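PDB 5IZD: D-glyceraldehyde dehydrogenase (NADP(+)) from Thermoplasma acidophilum, which oxidises D-glyceraldehyde to (R)-glycerate with NADP+ as the electron acceptor, a step of the non-phosphorylated Entner-Doudoroff pathway. Local coordinates for residues Arg64-Ile68 with Leu163-Asn167; Gln107-Tyr111 with Ala156-Pro161. All coordinates share one frame; numbering follows the deposited sequence.

After the N-terminal strands the chain enters helix 39-77, which carries Arg64-Ile68. It then passes through helix 94-112, carrying Gln107-Tyr111, and the strands 120-124 and 130-145 before entering helix 153-164. Ala156-Pro161 on that helix closes the shorter loop, contact 2; the last helical residues and the turn after them, Leu163-Asn167, then close the longer one, contact 1. Contact 2 is therefore nested inside the loop closed by contact 1, and helix 153-164 serves both. Their centres lie about 10 Å apart, and Ile68 of contact 1 packs on Ile108 of contact 2, knitting three helices together.

Contact 1. Residues Arg64-Ile68 with Leu163-Asn167; sequences RSKII and LLTGN
Arg64 and Leu164 mark the closest backbone approach, 5.9 Å from CA to CA, where helix 39-77 passes the C-terminal end of helix 153-164. Arg64 grips that end side-on: NE donates to Leu164 O at 2.9 Å and NH2 to the same oxygen at 3.0 Å. The oxygen lies in the guanidinium plane, but NE stands well above the carbonyl plane, 55° out of it, whereas NH2 is only slightly tilted. A bend at chi3 (-61°) swings the guanidinium over the chain end, where Gly166 CA lies over the centre of one face, 3.3 Å from the guanidinium plane. The remaining nitrogen, NH1, bonds to Trp56 O, and the Trp56 ring adds a cation-pi contact. An alanine in place of Arg64 would probably leave Leu164 O without these two donors and open a gap above Gly166. One turn on, Ile68 pushes CD1 against the backbone of Leu164, 3.7 Å from its N, while touching CB of Leu163 and of Leu164. Leu164 in turn lays CD2 against Ser65 CB at 3.9 Å. The positive charge of Arg64 probably offsets some of the negative end of the helix dipole. This helix ends in a Schellman motif, with the N of Gly166 bonded to Leu163 O and its phi positive (97°), a backbone conformation that by itself calls for glycine.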
loop_
_atom_site.group_PDB
_atom_site.type_symbol
_atom_site.label_atom_id
_atom_site.label_comp_id
_atom_site.label_asym_id
_atom_site.label_seq_id
_atom_site.Cartn_x
_atom_site.Cartn_y
_atom_site.Cartn_z
ATOM N N ARG A 64 1.279 8.956 21.786
ATOM C CA ARG A 64 0.070 8.267 22.171
ATOM C C ARG A 64 0.404 6.792 22.380
ATOM O O ARG A 64 -0.066 6.198 23.343
ATOM C CB ARG A 64 -1.100 8.479 21.185
ATOM C CG ARG A 64 -1.668 9.881 21.126
ATOM C CD ARG A 64 -2.909 9.966 20.262
ATOM N NE ARG A 64 -2.694 9.583 18.854
ATOM C CZ ARG A 64 -2.400 10.397 17.825
ATOM N NH1 ARG A 64 -2.308 11.710 18.003
ATOM N NH2 ARG A 64 -2.247 9.880 16.591
ATOM N N SER A 65 1.238 6.221 21.495
ATOM C CA SER A 65 1.680 4.858 21.633
ATOM C C SER A 65 2.398 4.617 22.932
ATOM O O SER A 65 2.250 3.555 23.445
ATOM C CB SER A 65 2.538 4.344 20.456
ATOM O OG SER A 65 3.857 4.844 20.490
ATOM N N LYS A 66 3.175 5.559 23.445
ATOM C CA LYS A 66 3.918 5.322 24.717
ATOM C C LYS A 66 2.977 5.101 25.915
ATOM O O LYS A 66 3.238 4.214 26.781
ATOM C CB LYS A 66 4.861 6.470 25.038
ATOM C CG LYS A 66 6.026 6.565 24.045
ATOM C CD LYS A 66 7.009 7.684 24.389
ATOM C CE LYS A 66 8.133 7.668 23.362
ATOM N NZ LYS A 66 8.900 8.928 23.494
ATOM N N ILE A 67 1.909 5.904 25.944
ATOM C CA ILE A 67 0.820 5.805 26.950
ATOM C C ILE A 67 0.090 4.465 26.776
ATOM O O ILE A 67 -0.149 3.774 27.752
ATOM C CB ILE A 67 -0.208 6.953 26.805
ATOM C CG1 ILE A 67 0.422 8.300 27.137
ATOM C CG2 ILE A 67 -1.419 6.679 27.692
ATOM C CD1 ILE A 67 -0.384 9.519 26.666
ATOM N N ILE A 68 -0.212 4.082 25.536
ATOM C CA ILE A 68 -0.893 2.810 25.297
ATOM C C ILE A 68 -0.026 1.602 25.691
ATOM O O ILE A 68 -0.579 0.596 26.267
ATOM C CB ILE A 68 -1.379 2.685 23.832
ATOM C CG1 ILE A 68 -2.450 3.744 23.518
ATOM C CG2 ILE A 68 -1.885 1.277 23.495
ATOM C CD1 ILE A 68 -2.577 4.078 22.053
ATOM N N LEU A 163 -7.642 5.085 19.995
ATOM C CA LEU A 163 -6.696 5.961 20.666
ATOM C C LEU A 163 -5.379 6.151 19.908
ATOM O O LEU A 163 -4.866 7.249 19.852
ATOM C CB LEU A 163 -6.432 5.457 22.096
ATOM C CG LEU A 163 -7.660 5.549 23.020
ATOM C CD1 LEU A 163 -7.398 4.800 24.339
ATOM C CD2 LEU A 163 -8.107 6.962 23.369
ATOM N N LEU A 164 -4.820 5.096 19.324
ATOM C CA LEU A 164 -3.543 5.207 18.653
ATOM C C LEU A 164 -3.666 6.220 17.525
ATOM O O LEU A 164 -2.790 7.085 17.378
ATOM C CB LEU A 164 -3.068 3.834 18.164
ATOM C CG LEU A 164 -1.729 3.735 17.434
ATOM C CD1 LEU A 164 -1.715 4.237 15.970
ATOM C CD2 LEU A 164 -0.674 4.415 18.250
ATOM N N THR A 165 -4.784 6.134 16.784
ATOM C CA THR A 165 -5.048 7.011 15.676
ATOM C C THR A 165 -5.424 8.446 16.036
ATOM O O THR A 165 -5.602 9.245 15.149
ATOM C CB THR A 165 -6.107 6.393 14.726
ATOM O OG1 THR A 165 -7.289 6.063 15.427
ATOM C CG2 THR A 165 -5.547 5.156 14.067
ATOM N N GLY A 166 -5.565 8.770 17.324
ATOM C CA GLY A 166 -5.776 10.154 17.749
ATOM C C GLY A 166 -7.237 10.546 17.985
ATOM O O GLY A 166 -7.507 11.719 18.079
ATOM N N ASN A 167 -8.164 9.576 18.064
ATOM C CA ASN A 167 -9.537 9.849 18.376
ATOM C C ASN A 167 -9.686 9.868 19.878
ATOM O O ASN A 167 -8.920 9.202 20.570
ATOM C CB ASN A 167 -10.485 8.800 17.830
ATOM C CG ASN A 167 -10.423 8.678 16.309
ATOM O OD1 ASN A 167 -11.099 9.426 15.574
ATOM N ND2 ASN A 167 -9.626 7.702 15.820
#

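Contact 2. Residues Gln107-Tyr111 with Ala156-Pro161; sequences QIQYY and ARKLAP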
loop_
_atom_site.group_PDB
_atom_site.type_symbol
_atom_site.label_atom_id
_atom_site.label_comp_id
_atom_site.label_asym_id
_atom_site.label_seq_id
_atom_site.Cartn_x
_atom_site.Cartn_y
_atom_site.Cartn_z
ATOM N N GLN A 107 -3.383 -7.572 21.579
ATOM C CA GLN A 107 -4.050 -6.646 20.722
ATOM C C GLN A 107 -3.586 -5.235 20.974
ATOM O O GLN A 107 -3.382 -4.450 20.051
ATOM C CB GLN A 107 -5.562 -6.710 20.909
ATOM C CG GLN A 107 -6.242 -7.851 20.195
ATOM C CD GLN A 107 -7.740 -7.767 20.440
ATOM O OE1 GLN A 107 -8.491 -7.313 19.574
ATOM N NE2 GLN A 107 -8.167 -8.099 21.662
ATOM N N ILE A 108 -3.491 -4.890 22.256
ATOM C CA ILE A 108 -3.017 -3.577 22.609
ATOM C C ILE A 108 -1.575 -3.362 22.060
ATOM O O ILE A 108 -1.272 -2.295 21.515
ATOM C CB ILE A 108 -3.076 -3.338 24.109
ATOM C CG1 ILE A 108 -4.537 -3.196 24.564
ATOM C CG2 ILE A 108 -2.326 -2.059 24.437
ATOM C CD1 ILE A 108 -4.699 -3.273 26.082
ATOM N N GLN A 109 -0.697 -4.362 22.193
ATOM C CA GLN A 109 0.635 -4.291 21.588
ATOM C C GLN A 109 0.567 -4.044 20.069
ATOM O O GLN A 109 1.129 -3.089 19.577
ATOM C CB GLN A 109 1.412 -5.558 21.843
ATOM C CG GLN A 109 2.799 -5.559 21.232
ATOM C CD GLN A 109 3.758 -4.576 21.870
ATOM O OE1 GLN A 109 3.594 -4.188 23.001
ATOM N NE2 GLN A 109 4.776 -4.178 21.125
ATOM N N TYR A 110 -0.196 -4.880 19.397
ATOM C CA TYR A 110 -0.295 -4.867 17.950
ATOM C C TYR A 110 -0.788 -3.508 17.443
ATOM O O TYR A 110 -0.172 -2.950 16.530
ATOM C CB TYR A 110 -1.212 -5.957 17.459
ATOM C CG TYR A 110 -1.508 -5.846 15.970
ATOM C CD1 TYR A 110 -0.644 -6.415 14.998
ATOM C CD2 TYR A 110 -2.666 -5.180 15.518
ATOM C CE1 TYR A 110 -0.939 -6.316 13.636
ATOM C CE2 TYR A 110 -2.921 -5.033 14.162
ATOM C CZ TYR A 110 -2.056 -5.611 13.233
ATOM O OH TYR A 110 -2.361 -5.447 11.915
ATOM N N TYR A 111 -1.856 -2.959 18.042
ATOM C CA TYR A 111 -2.384 -1.691 17.574
ATOM C C TYR A 111 -1.442 -0.525 17.846
ATOM O O TYR A 111 -1.276 0.373 16.975
ATOM C CB TYR A 111 -3.785 -1.398 18.097
ATOM C CG TYR A 111 -4.844 -2.269 17.471
ATOM C CD1 TYR A 111 -5.120 -2.195 16.128
ATOM C CD2 TYR A 111 -5.569 -3.173 18.225
ATOM C CE1 TYR A 111 -6.050 -2.996 15.537
ATOM C CE2 TYR A 111 -6.539 -3.966 17.660
ATOM C CZ TYR A 111 -6.790 -3.869 16.304
ATOM O OH TYR A 111 -7.739 -4.668 15.671
ATOM N N ALA A 156 -10.337 -3.872 24.539
ATOM C CA ALA A 156 -9.017 -3.720 23.918
ATOM C C ALA A 156 -9.097 -3.515 22.370
ATOM O O ALA A 156 -8.419 -2.673 21.838
ATOM C CB ALA A 156 -8.128 -4.928 24.217
ATOM N N ARG A 157 -9.912 -4.306 21.690
ATOM C CA ARG A 157 -10.028 -4.245 20.224
ATOM C C ARG A 157 -10.451 -2.878 19.685
ATOM O O ARG A 157 -10.002 -2.501 18.640
ATOM C CB ARG A 157 -11.021 -5.288 19.729
ATOM C CG ARG A 157 -11.443 -5.095 18.274
ATOM C CD ARG A 157 -12.345 -6.226 17.854
ATOM N NE ARG A 157 -11.590 -7.440 17.707
ATOM C CZ ARG A 157 -12.139 -8.642 17.547
ATOM N NH1 ARG A 157 -13.464 -8.801 17.514
ATOM N NH2 ARG A 157 -11.339 -9.692 17.419
ATOM N N LYS A 158 -11.329 -2.191 20.390
ATOM C CA LYS A 158 -11.858 -0.897 20.041
ATOM C C LYS A 158 -11.050 0.296 20.581
ATOM O O LYS A 158 -10.787 1.247 19.824
ATOM C CB LYS A 158 -13.315 -0.834 20.513
ATOM C CG LYS A 158 -14.127 -1.882 19.759
ATOM C CD LYS A 158 -15.603 -1.799 20.009
ATOM C CE LYS A 158 -16.318 -3.038 19.513
ATOM N NZ LYS A 158 -16.288 -3.118 18.040
ATOM N N LEU A 159 -10.618 0.251 21.844
ATOM C CA LEU A 159 -9.878 1.383 22.441
ATOM C C LEU A 159 -8.474 1.528 21.863
ATOM O O LEU A 159 -8.065 2.627 21.562
ATOM C CB LEU A 159 -9.741 1.306 23.979
ATOM C CG LEU A 159 -10.961 1.333 24.888
ATOM C CD1 LEU A 159 -10.491 1.229 26.308
ATOM C CD2 LEU A 159 -11.789 2.570 24.753
ATOM N N ALA A 160 -7.729 0.444 21.716
ATOM C CA ALA A 160 -6.335 0.598 21.224
ATOM C C ALA A 160 -6.225 1.302 19.877
ATOM O O ALA A 160 -5.510 2.312 19.793
ATOM C CB ALA A 160 -5.555 -0.698 21.241
ATOM N N PRO A 161 -6.984 0.839 18.852
ATOM C CA PRO A 161 -6.788 1.516 17.561
ATOM C C PRO A 161 -7.408 2.907 17.537
ATOM O O PRO A 161 -6.902 3.791 16.834
ATOM C CB PRO A 161 -7.521 0.620 16.552
ATOM C CG PRO A 161 -8.472 -0.209 17.372
ATOM C CD PRO A 161 -7.805 -0.377 18.696
#
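Tyr111 and Pro161 meet in a CH-pi contact at the heart of a helix-helix packing, in which helices 94-112 and 153-164 of the aldehyde dehydrogenase fold run roughly in the same direction, their local axes 8.8 Å apart and crossing at -27°. Pro161 CD sits over one face of the tyrosine ring, 3.8 Å from its centroid, while CB of the proline lies over CD1 on the same face. The face on the other side is backed by CD2 of Tyr110, so the ring is held between a neighbour on its own helix and the proline. With CG anti to the carbonyl carbon (chi1 -72°), the ring reaches across toward helix 153-164.

The small side chains of Ala156 and Ala160 allow the close approach. Ala160 CB meets Tyr111 CB at 3.7 Å, and Ile108 lays CG1 against the methyl groups of both alanines, 4.0 Å from Ala156 CB. At the other end of the contact Gln107 reaches the base of Arg157, its OE1 lying 3.2 Å from Arg157 CB. Because Pro161 has no N-H to give to the preceding turn, the helix is kinked where the tyrosine packs.

Further out, Ile464 of helix 460-465 touches both Tyr111 and Pro161, and Lys72 and Ile75 of helix 39-77 lie against Ile108. Gln107 NE2 bonds to Gly103 O and Gly153 O, which fixes the turn of its amide. Arg157, assigned by similarity to binding substrate and NADP+, extends from this packed surface to a salt bridge between its NH2 and Glu441, and its side chain comes about 4 Å from that of Glu247, the predicted proton acceptor. Held in these ways, the Gln107 amide and the Arg157 guanidinium stand with their planes 78° apart.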